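Local coordinates for protein bacteriocin (PDB 2FU2) that probably acts as a bacteriocin immunity protein, protecting the Streptococcus pyogenes cell that makes it from its own or a related bacteriocin, at residues Phe26-Ala29 and Ile30-Ala34; Leu46-Lys49 and Ile50-Ile54; Asn55-Ile58 and Leu59-Phe63. All coordinates share one frame; numbering follows the deposited sequence.

Contact 1: residues Phe26-Ala29 and Ile30-Ala34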
ATOM      1  N   PHE A  26      -9.239   2.031   4.471  1.00 31.64           N
ATOM      2  CA  PHE A  26      -7.894   2.031   3.915  1.00 31.86           C
ATOM      3  C   PHE A  26      -6.808   2.020   4.987  1.00 31.56           C
ATOM      4  O   PHE A  26      -5.821   1.309   4.844  1.00 31.80           O
ATOM      5  CB  PHE A  26      -7.675   3.162   2.882  1.00 29.61           C
ATOM      6  CG  PHE A  26      -8.468   2.965   1.605  1.00 30.18           C
ATOM      7  CD1 PHE A  26      -8.074   2.008   0.673  1.00 25.78           C
ATOM      8  CD2 PHE A  26      -9.649   3.714   1.347  1.00 25.44           C
ATOM      9  CE1 PHE A  26      -8.792   1.829  -0.500  1.00 25.70           C
ATOM     10  CE2 PHE A  26     -10.358   3.520   0.152  1.00 24.56           C
ATOM     11  CZ  PHE A  26      -9.932   2.581  -0.751  1.00 23.58           C
ATOM     12  N   ARG A  27      -6.989   2.784   6.062  1.00 31.99           N
ATOM     13  CA  ARG A  27      -5.952   2.811   7.127  1.00 31.34           C
ATOM     14  C   ARG A  27      -5.646   1.418   7.688  1.00 32.36           C
ATOM     15  O   ARG A  27      -4.456   1.068   7.875  1.00 32.08           O
ATOM     16  CB  ARG A  27      -6.316   3.718   8.274  1.00 31.11           C
ATOM     17  CG  ARG A  27      -5.133   4.060   9.166  1.00 32.06           C
ATOM     18  CD  ARG A  27      -5.509   4.276  10.629  1.00 36.49           C
ATOM     19  NE  ARG A  27      -6.487   3.279  11.049  1.00 42.93           N
ATOM     20  CZ  ARG A  27      -6.946   3.111  12.283  1.00 50.24           C
ATOM     21  NH1 ARG A  27      -6.493   3.837  13.306  1.00 51.55           N
ATOM     22  NH2 ARG A  27      -7.858   2.180  12.501  1.00 54.50           N
ATOM     23  N   GLN A  28      -6.711   0.663   8.009  1.00 32.07           N
ATOM     24  CA  GLN A  28      -6.624  -0.677   8.600  1.00 32.33           C
ATOM     25  C   GLN A  28      -6.065  -1.701   7.598  1.00 31.83           C
ATOM     26  O   GLN A  28      -5.175  -2.479   7.885  1.00 32.26           O
ATOM     27  CB  GLN A  28      -8.022  -1.111   9.033  1.00 33.20           C
ATOM     28  CG  GLN A  28      -8.042  -2.456   9.783  1.00 36.36           C
ATOM     29  CD  GLN A  28      -9.427  -2.840  10.169  1.00 41.27           C
ATOM     30  OE1 GLN A  28     -10.291  -1.970  10.429  1.00 42.43           O
ATOM     31  NE2 GLN A  28      -9.679  -4.133  10.190  1.00 39.55           N
ATOM     32  N   ALA A  29      -6.622  -1.677   6.405  1.00 30.69           N
ATOM     33  CA  ALA A  29      -6.119  -2.438   5.282  1.00 30.53           C
ATOM     34  C   ALA A  29      -4.605  -2.275   5.085  1.00 30.76           C
ATOM     35  O   ALA A  29      -3.837  -3.282   5.069  1.00 30.17           O
ATOM     36  CB  ALA A  29      -6.891  -2.060   4.010  1.00 29.31           C
ATOM     37  N   ILE A  30      -4.156  -1.033   4.931  1.00 30.64           N
ATOM     38  CA  ILE A  30      -2.697  -0.818   4.778  1.00 31.37           C
ATOM     39  C   ILE A  30      -1.941  -1.362   6.004  1.00 31.99           C
ATOM     40  O   ILE A  30      -0.890  -2.071   5.888  1.00 31.96           O
ATOM     41  CB  ILE A  30      -2.351   0.701   4.521  1.00 32.17           C
ATOM     42  CG1 ILE A  30      -2.960   1.207   3.181  1.00 30.21           C
ATOM     43  CG2 ILE A  30      -0.812   0.966   4.698  1.00 31.03           C
ATOM     44  CD1 ILE A  30      -2.413   0.455   1.961  1.00 31.86           C
ATOM     45  N   PHE A  31      -2.524  -1.098   7.174  1.00 31.66           N
ATOM     46  CA  PHE A  31      -1.911  -1.495   8.403  1.00 31.03           C
ATOM     47  C   PHE A  31      -1.743  -3.032   8.419  1.00 31.34           C
ATOM     48  O   PHE A  31      -0.710  -3.557   8.874  1.00 30.65           O
ATOM     49  CB  PHE A  31      -2.717  -0.993   9.589  1.00 31.02           C
ATOM     50  CG  PHE A  31      -2.351  -1.678  10.864  1.00 34.04           C
ATOM     51  CD1 PHE A  31      -1.152  -1.383  11.502  1.00 32.56           C
ATOM     52  CD2 PHE A  31      -3.168  -2.686  11.380  1.00 37.08           C
ATOM     53  CE1 PHE A  31      -0.768  -2.058  12.667  1.00 33.22           C
ATOM     54  CE2 PHE A  31      -2.807  -3.376  12.579  1.00 36.04           C
ATOM     55  CZ  PHE A  31      -1.597  -3.052  13.205  1.00 34.64           C
ATOM     56  N   GLU A  32      -2.741  -3.749   7.912  1.00 30.46           N
ATOM     57  CA  GLU A  32      -2.710  -5.191   7.981  1.00 30.89           C
ATOM     58  C   GLU A  32      -1.746  -5.824   7.002  1.00 30.58           C
ATOM     59  O   GLU A  32      -1.081  -6.773   7.317  1.00 30.85           O
ATOM     60  CB  GLU A  32      -4.095  -5.768   7.774  1.00 29.54           C
ATOM     61  CG  GLU A  32      -4.976  -5.526   8.929  1.00 34.48           C
ATOM     62  CD  GLU A  32      -6.309  -6.300   8.878  1.00 42.53           C
ATOM     63  OE1 GLU A  32      -6.371  -7.368   8.203  1.00 45.56           O
ATOM     64  OE2 GLU A  32      -7.285  -5.852   9.542  1.00 43.47           O
ATOM     65  N   LEU A  33      -1.726  -5.305   5.786  1.00 31.20           N
ATOM     66  CA  LEU A  33      -0.799  -5.716   4.785  1.00 32.03           C
ATOM     67  C   LEU A  33       0.642  -5.446   5.271  1.00 32.30           C
ATOM     68  O   LEU A  33       1.509  -6.354   5.211  1.00 31.26           O
ATOM     69  CB  LEU A  33      -1.118  -4.981   3.463  1.00 32.34           C
ATOM     70  CG  LEU A  33      -2.551  -5.275   2.969  1.00 34.22           C
ATOM     71  CD1 LEU A  33      -2.992  -4.568   1.655  1.00 30.18           C
ATOM     72  CD2 LEU A  33      -2.744  -6.798   2.803  1.00 37.60           C
ATOM     73  N   ALA A  34       0.913  -4.234   5.766  1.00 32.32           N
ATOM     74  CA  ALA A  34       2.286  -3.921   6.282  1.00 32.80           C
ATOM     75  C   ALA A  34       2.652  -4.863   7.422  1.00 34.90           C
ATOM     76  O   ALA A  34       3.798  -5.319   7.474  1.00 35.83           O
ATOM     77  CB  ALA A  34       2.423  -2.515   6.713  1.00 31.49           C
TER
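Q28 and E32, one turn apart on helix 24-40, lie side by side, pointing the same way, and Q28 NE2 donates to E32 OE2 at 3.0 Å, nearly straight at 171°. The oxygen lies in the amide plane of Q28, and the two flat groups are turned 31° against each other. The torsions close the gap: Q28 is fully extended, CG anti to the backbone N (chi1 -175°), whereas E32 sets CG beside its own N and so leans back along the helix. CG of E32 thereby rests on the carbonyl of Q28, 3.2 Å from Q28 O, the same oxygen that takes E32 N at 2.7 Å. On another side of the helix I30 curls CG1 back to 3.3 Å from F26 O, which also accepts I30 N. L33 does the same over A29, its CG 3.2 Å from A29 O, the acceptor of L33 N. F26 and I30 are buried, and A29 and L33 border helix 44-60, while the Q28-E32 pair lies on the exposed side. Such a division is characteristic of an amphipathic helix, here in the antiparallel helical bundle of a protein assigned to the EntA_Immun family.

Contact 2: residues Leu46-Lys49 and Ile50-Ile54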
ATOM      1  N   LEU A  46       0.786 -11.502  -1.453  1.00 35.21           N
ATOM      2  CA  LEU A  46       0.735 -10.234  -0.745  1.00 34.63           C
ATOM      3  C   LEU A  46       0.861  -9.053  -1.744  1.00 33.97           C
ATOM      4  O   LEU A  46       0.200  -8.016  -1.602  1.00 33.64           O
ATOM      5  CB  LEU A  46       1.803 -10.199   0.367  1.00 34.22           C
ATOM      6  CG  LEU A  46       1.982  -8.944   1.258  1.00 35.70           C
ATOM      7  CD1 LEU A  46       0.697  -8.491   1.898  1.00 34.53           C
ATOM      8  CD2 LEU A  46       2.963  -9.201   2.363  1.00 34.45           C
ATOM      9  N   ALA A  47       1.707  -9.251  -2.750  1.00 32.20           N
ATOM     10  CA  ALA A  47       1.919  -8.281  -3.791  1.00 32.87           C
ATOM     11  C   ALA A  47       0.563  -8.002  -4.414  1.00 31.75           C
ATOM     12  O   ALA A  47       0.161  -6.859  -4.574  1.00 31.32           O
ATOM     13  CB  ALA A  47       2.871  -8.866  -4.854  1.00 32.46           C
ATOM     14  N   THR A  48      -0.136  -9.095  -4.711  1.00 32.09           N
ATOM     15  CA  THR A  48      -1.452  -9.087  -5.347  1.00 31.33           C
ATOM     16  C   THR A  48      -2.458  -8.356  -4.538  1.00 30.95           C
ATOM     17  O   THR A  48      -3.179  -7.526  -5.127  1.00 31.80           O
ATOM     18  CB  THR A  48      -1.908 -10.478  -5.609  1.00 31.45           C
ATOM     19  OG1 THR A  48      -1.120 -10.955  -6.698  1.00 33.01           O
ATOM     20  CG2 THR A  48      -3.359 -10.491  -6.097  1.00 32.56           C
ATOM     21  N   LYS A  49      -2.468  -8.629  -3.206  1.00 29.39           N
ATOM     22  CA  LYS A  49      -3.337  -7.966  -2.267  1.00 29.70           C
ATOM     23  C   LYS A  49      -3.060  -6.475  -2.152  1.00 28.68           C
ATOM     24  O   LYS A  49      -3.982  -5.689  -2.187  1.00 29.40           O
ATOM     25  CB  LYS A  49      -3.335  -8.614  -0.886  1.00 29.20           C
ATOM     26  CG  LYS A  49      -3.728 -10.067  -0.862  1.00 31.66           C
ATOM     27  CD  LYS A  49      -3.608 -10.608   0.556  1.00 31.75           C
ATOM     28  CE  LYS A  49      -3.776 -12.144   0.607  1.00 35.31           C
ATOM     29  NZ  LYS A  49      -4.895 -12.718  -0.263  1.00 37.23           N
ATOM     30  N   ILE A  50      -1.815  -6.067  -2.018  1.00 28.22           N
ATOM     31  CA  ILE A  50      -1.547  -4.618  -1.967  1.00 27.81           C
ATOM     32  C   ILE A  50      -1.920  -3.971  -3.301  1.00 27.96           C
ATOM     33  O   ILE A  50      -2.598  -2.963  -3.353  1.00 28.80           O
ATOM     34  CB  ILE A  50      -0.063  -4.330  -1.636  1.00 28.56           C
ATOM     35  CG1 ILE A  50       0.345  -4.827  -0.210  1.00 27.60           C
ATOM     36  CG2 ILE A  50       0.280  -2.782  -1.825  1.00 29.56           C
ATOM     37  CD1 ILE A  50       1.858  -5.275  -0.057  1.00 28.01           C
ATOM     38  N   ASP A  51      -1.518  -4.585  -4.395  1.00 27.97           N
ATOM     39  CA  ASP A  51      -1.922  -4.087  -5.719  1.00 29.51           C
ATOM     40  C   ASP A  51      -3.443  -3.812  -5.818  1.00 29.36           C
ATOM     41  O   ASP A  51      -3.838  -2.680  -6.197  1.00 29.96           O
ATOM     42  CB  ASP A  51      -1.451  -5.025  -6.824  1.00 29.24           C
ATOM     43  CG  ASP A  51      -1.499  -4.388  -8.182  1.00 31.40           C
ATOM     44  OD1 ASP A  51      -1.112  -3.228  -8.323  1.00 36.37           O
ATOM     45  OD2 ASP A  51      -1.929  -5.050  -9.130  1.00 35.99           O
ATOM     46  N   SER A  52      -4.254  -4.810  -5.441  1.00 28.52           N
ATOM     47  CA  SER A  52      -5.690  -4.692  -5.485  1.00 30.36           C
ATOM     48  C   SER A  52      -6.154  -3.545  -4.604  1.00 31.49           C
ATOM     49  O   SER A  52      -7.036  -2.786  -5.035  1.00 32.04           O
ATOM     50  CB  SER A  52      -6.383  -5.968  -5.007  1.00 30.00           C
ATOM     51  OG  SER A  52      -6.127  -7.079  -5.883  1.00 33.96           O
ATOM     52  N   LEU A  53      -5.597  -3.439  -3.382  1.00 31.15           N
ATOM     53  CA  LEU A  53      -6.011  -2.373  -2.462  1.00 31.40           C
ATOM     54  C   LEU A  53      -5.644  -0.963  -3.020  1.00 31.52           C
ATOM     55  O   LEU A  53      -6.479  -0.054  -3.036  1.00 32.33           O
ATOM     56  CB  LEU A  53      -5.439  -2.615  -1.049  1.00 31.03           C
ATOM     57  CG  LEU A  53      -5.742  -1.574   0.016  1.00 29.82           C
ATOM     58  CD1 LEU A  53      -7.215  -1.634   0.381  1.00 27.19           C
ATOM     59  CD2 LEU A  53      -4.889  -1.721   1.262  1.00 32.55           C
ATOM     60  N   ILE A  54      -4.431  -0.810  -3.551  1.00 31.44           N
ATOM     61  CA  ILE A  54      -3.994   0.464  -4.113  1.00 31.10           C
ATOM     62  C   ILE A  54      -4.715   0.796  -5.412  1.00 30.41           C
ATOM     63  O   ILE A  54      -5.144   1.940  -5.594  1.00 30.82           O
ATOM     64  CB  ILE A  54      -2.435   0.540  -4.270  1.00 31.36           C
ATOM     65  CG1 ILE A  54      -1.736   0.302  -2.926  1.00 33.36           C
ATOM     66  CG2 ILE A  54      -2.034   1.920  -4.741  1.00 31.28           C
ATOM     67  CD1 ILE A  54      -2.039   1.434  -1.865  1.00 33.02           C
TER
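Helix 44-60 of the antiparallel helical bundle passes through this contact, where L46 and I50, one turn apart, present apolar side chains on its buried side. I50 CD1 lies 3.9 Å from L46 CG, the two side chains crossing obliquely. I50 folds CG1 back beside its own N (chi1 -64°), which puts CG1 3.5 Å from L46 O. I50 N donates to L46 O as well, at 2.8 Å and 172°. Farther along, L53 faces helix 24-40, while I50 meets V76 and I54 packs on I69, L72 and S73 of helix 67-78; the amphipathic helix thus serves two neighbours in the bundle. Its outer side is polar. T48 O takes S52 N at 2.9 Å, and S52 OG stands 3.1 Å from T48 O, a second polar atom of the same residue close to that carbonyl; T48 OG1 is itself bonded to S44 O in the preceding turn. D51 CB lies 3.3 Å from A47 O, and with CG anti to the backbone N (chi1 -164°) the carboxylate leads away from that turn; its OD1 forms a salt bridge with K77 NZ of helix 67-78.

Contact 3: residues Asn55-Ile58 and Leu59-Phe63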
ATOM      1  N   ASN A  55      -4.910  -0.180  -6.295  1.00 29.38           N
ATOM      2  CA  ASN A  55      -5.808   0.081  -7.457  1.00 30.00           C
ATOM      3  C   ASN A  55      -7.157   0.637  -7.018  1.00 30.78           C
ATOM      4  O   ASN A  55      -7.624   1.640  -7.588  1.00 30.84           O
ATOM      5  CB  ASN A  55      -6.020  -1.148  -8.320  1.00 28.15           C
ATOM      6  CG  ASN A  55      -4.763  -1.600  -8.940  1.00 29.05           C
ATOM      7  OD1 ASN A  55      -3.769  -0.863  -8.957  1.00 28.60           O
ATOM      8  ND2 ASN A  55      -4.769  -2.802  -9.469  1.00 29.27           N
ATOM      9  N   GLN A  56      -7.758  -0.022  -6.005  1.00 30.97           N
ATOM     10  CA  GLN A  56      -9.041   0.332  -5.462  1.00 32.21           C
ATOM     11  C   GLN A  56      -8.987   1.755  -4.924  1.00 32.07           C
ATOM     12  O   GLN A  56      -9.877   2.543  -5.189  1.00 32.35           O
ATOM     13  CB  GLN A  56      -9.406  -0.644  -4.360  1.00 32.67           C
ATOM     14  CG  GLN A  56     -10.380  -0.095  -3.302  1.00 34.94           C
ATOM     15  CD  GLN A  56     -10.909  -1.171  -2.336  1.00 34.23           C
ATOM     16  OE1 GLN A  56     -10.159  -2.018  -1.838  1.00 38.19           O
ATOM     17  NE2 GLN A  56     -12.187  -1.129  -2.064  1.00 34.67           N
ATOM     18  N   TYR A  57      -7.918   2.100  -4.190  1.00 32.16           N
ATOM     19  CA  TYR A  57      -7.793   3.468  -3.681  1.00 31.50           C
ATOM     20  C   TYR A  57      -7.711   4.488  -4.855  1.00 31.81           C
ATOM     21  O   TYR A  57      -8.466   5.519  -4.932  1.00 30.22           O
ATOM     22  CB  TYR A  57      -6.591   3.609  -2.755  1.00 30.90           C
ATOM     23  CG  TYR A  57      -6.595   4.940  -2.159  1.00 30.75           C
ATOM     24  CD1 TYR A  57      -7.187   5.151  -0.932  1.00 29.31           C
ATOM     25  CD2 TYR A  57      -6.109   6.044  -2.879  1.00 33.72           C
ATOM     26  CE1 TYR A  57      -7.269   6.455  -0.381  1.00 32.76           C
ATOM     27  CE2 TYR A  57      -6.176   7.357  -2.352  1.00 35.22           C
ATOM     28  CZ  TYR A  57      -6.761   7.556  -1.093  1.00 34.15           C
ATOM     29  OH  TYR A  57      -6.849   8.825  -0.560  1.00 33.17           O
ATOM     30  N   ILE A  58      -6.819   4.186  -5.798  1.00 31.45           N
ATOM     31  CA  ILE A  58      -6.612   5.130  -6.952  1.00 31.38           C
ATOM     32  C   ILE A  58      -7.919   5.340  -7.743  1.00 31.95           C
ATOM     33  O   ILE A  58      -8.361   6.480  -7.991  1.00 31.28           O
ATOM     34  CB  ILE A  58      -5.433   4.685  -7.876  1.00 31.06           C
ATOM     35  CG1 ILE A  58      -4.131   4.645  -7.063  1.00 30.23           C
ATOM     36  CG2 ILE A  58      -5.286   5.623  -9.014  1.00 29.97           C
ATOM     37  CD1 ILE A  58      -2.913   4.073  -7.798  1.00 29.31           C
ATOM     38  N   LEU A  59      -8.558   4.236  -8.110  1.00 31.94           N
ATOM     39  CA  LEU A  59      -9.768   4.342  -8.924  1.00 32.14           C
ATOM     40  C   LEU A  59     -10.908   5.046  -8.130  1.00 32.71           C
ATOM     41  O   LEU A  59     -11.701   5.805  -8.709  1.00 32.69           O
ATOM     42  CB  LEU A  59     -10.152   2.968  -9.388  1.00 30.85           C
ATOM     43  CG  LEU A  59      -9.189   2.267 -10.376  1.00 31.48           C
ATOM     44  CD1 LEU A  59      -9.781   0.912 -10.803  1.00 30.25           C
ATOM     45  CD2 LEU A  59      -8.963   3.107 -11.655  1.00 30.75           C
ATOM     46  N   THR A  60     -10.966   4.810  -6.807  1.00 31.80           N
ATOM     47  CA  THR A  60     -12.059   5.310  -6.008  1.00 31.50           C
ATOM     48  C   THR A  60     -11.920   6.818  -5.953  1.00 30.94           C
ATOM     49  O   THR A  60     -12.897   7.527  -5.871  1.00 28.32           O
ATOM     50  CB  THR A  60     -12.080   4.690  -4.573  1.00 31.40           C
ATOM     51  OG1 THR A  60     -12.377   3.294  -4.653  1.00 35.50           O
ATOM     52  CG2 THR A  60     -13.181   5.293  -3.721  1.00 31.81           C
ATOM     53  N   HIS A  61     -10.675   7.295  -5.976  1.00 31.70           N
ATOM     54  CA  HIS A  61     -10.413   8.715  -5.847  1.00 31.73           C
ATOM     55  C   HIS A  61     -10.110   9.406  -7.143  1.00 32.02           C
ATOM     56  O   HIS A  61      -9.538  10.463  -7.133  1.00 32.51           O
ATOM     57  CB  HIS A  61      -9.287   8.916  -4.894  1.00 30.85           C
ATOM     58  CG  HIS A  61      -9.675   8.641  -3.493  1.00 32.92           C
ATOM     59  ND1 HIS A  61     -10.204   9.621  -2.674  1.00 33.75           N
ATOM     60  CD2 HIS A  61      -9.684   7.487  -2.779  1.00 31.84           C
ATOM     61  CE1 HIS A  61     -10.487   9.084  -1.498  1.00 37.04           C
ATOM     62  NE2 HIS A  61     -10.165   7.796  -1.530  1.00 37.09           N
ATOM     63  N   GLN A  62     -10.463   8.784  -8.253  1.00 33.48           N
ATOM     64  CA  GLN A  62     -10.300   9.392  -9.595  1.00 35.82           C
ATOM     65  C   GLN A  62      -8.884   9.888  -9.900  1.00 35.62           C
ATOM     66  O   GLN A  62      -8.715  10.918 -10.526  1.00 35.48           O
ATOM     67  CB  GLN A  62     -11.335  10.503  -9.813  1.00 36.19           C
ATOM     68  CG  GLN A  62     -12.781  10.047  -9.444  1.00 42.20           C
ATOM     69  CD  GLN A  62     -13.260   8.850 -10.292  1.00 49.33           C
ATOM     70  OE1 GLN A  62     -13.717   7.836  -9.748  1.00 53.59           O
ATOM     71  NE2 GLN A  62     -13.112   8.957 -11.629  1.00 50.50           N
ATOM     72  N   PHE A  63      -7.878   9.109  -9.469  1.00 35.60           N
ATOM     73  CA  PHE A  63      -6.479   9.379  -9.726  1.00 35.03           C
ATOM     74  C   PHE A  63      -6.007  10.584  -8.908  1.00 35.71           C
ATOM     75  O   PHE A  63      -4.912  11.082  -9.100  1.00 36.03           O
ATOM     76  CB  PHE A  63      -6.230   9.496 -11.239  1.00 34.92           C
ATOM     77  CG  PHE A  63      -6.718   8.300 -11.990  1.00 35.28           C
ATOM     78  CD1 PHE A  63      -5.914   7.176 -12.121  1.00 35.43           C
ATOM     79  CD2 PHE A  63      -8.027   8.243 -12.469  1.00 36.49           C
ATOM     80  CE1 PHE A  63      -6.383   6.025 -12.753  1.00 33.53           C
ATOM     81  CE2 PHE A  63      -8.508   7.111 -13.117  1.00 34.75           C
ATOM     82  CZ  PHE A  63      -7.661   5.988 -13.252  1.00 36.31           C
TER
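Y57 turns its ring anti to the backbone N (chi1 -174°) and H61 brings its imidazole back beside its own N (chi1 -72°), and the two rings meet in an offset stack. Their centroids are 4.1 Å apart and their planes 21° from parallel. H61 CD2 sits over the centre of the tyrosine ring, while Y57 CZ lies over the imidazole nearer its rim, 3.4 Å from H61 CD2. Y57 O adds an edge contact, in the imidazole plane and 3.2 Å from H61 CD2. The tyrosine ring also packs edge-to-face with F26 of helix 24-40 and touches V19 and I20 of helix 18-21. This stack borders the C-terminal end of helix 44-60, closed by a Schellman motif: Q62 takes a positive phi as the C-prime residue, F63 N reaches back to I58 O at 3.1 Å in a nearly straight bond, and Q62 N makes a weak bond to L59 O. The reversal brings the F63 side chain across that of I58 at about a right angle, F63 CD1 3.5 Å from I58 CG2; I58 also packs on I69, F70 and S73 of helix 67-78. Just before the helix end, T60 grips Q56 O, one turn earlier, twice. T60 OG1 (2.7 Å) and T60 N (3.0 Å) reach Q56 O from opposite faces of its carbonyl plane, while the side-chain oxygen Q56 OE1 is hydrogen-bonded to Y25 OH.

Contacts 2 and 3 occupy successive parts of helix 44-60, and contact 1 lies on helix 24-40, the helix before it in the chain. Contacts 1 and 2 are the more central, partly buried and each centred about 7 Å from the chain centre; contact 3, about 12 Å out, lies at the outer end of helix 44-60. L53 of contact 2 joins the first two, its CD2 3.4 Å from I30 CD1, whereas F26 of contact 1 meets Q56 of contact 3. Each has buried and exposed residues, contact 3 also exposing L59 and F63. Their chemistry differs: a surface amide-carboxylate pair in contact 1, aliphatic packing of L46 and I50 beside polar T48, S52 and D51 in contact 2, aromatic stacking and helix termination in contact 3.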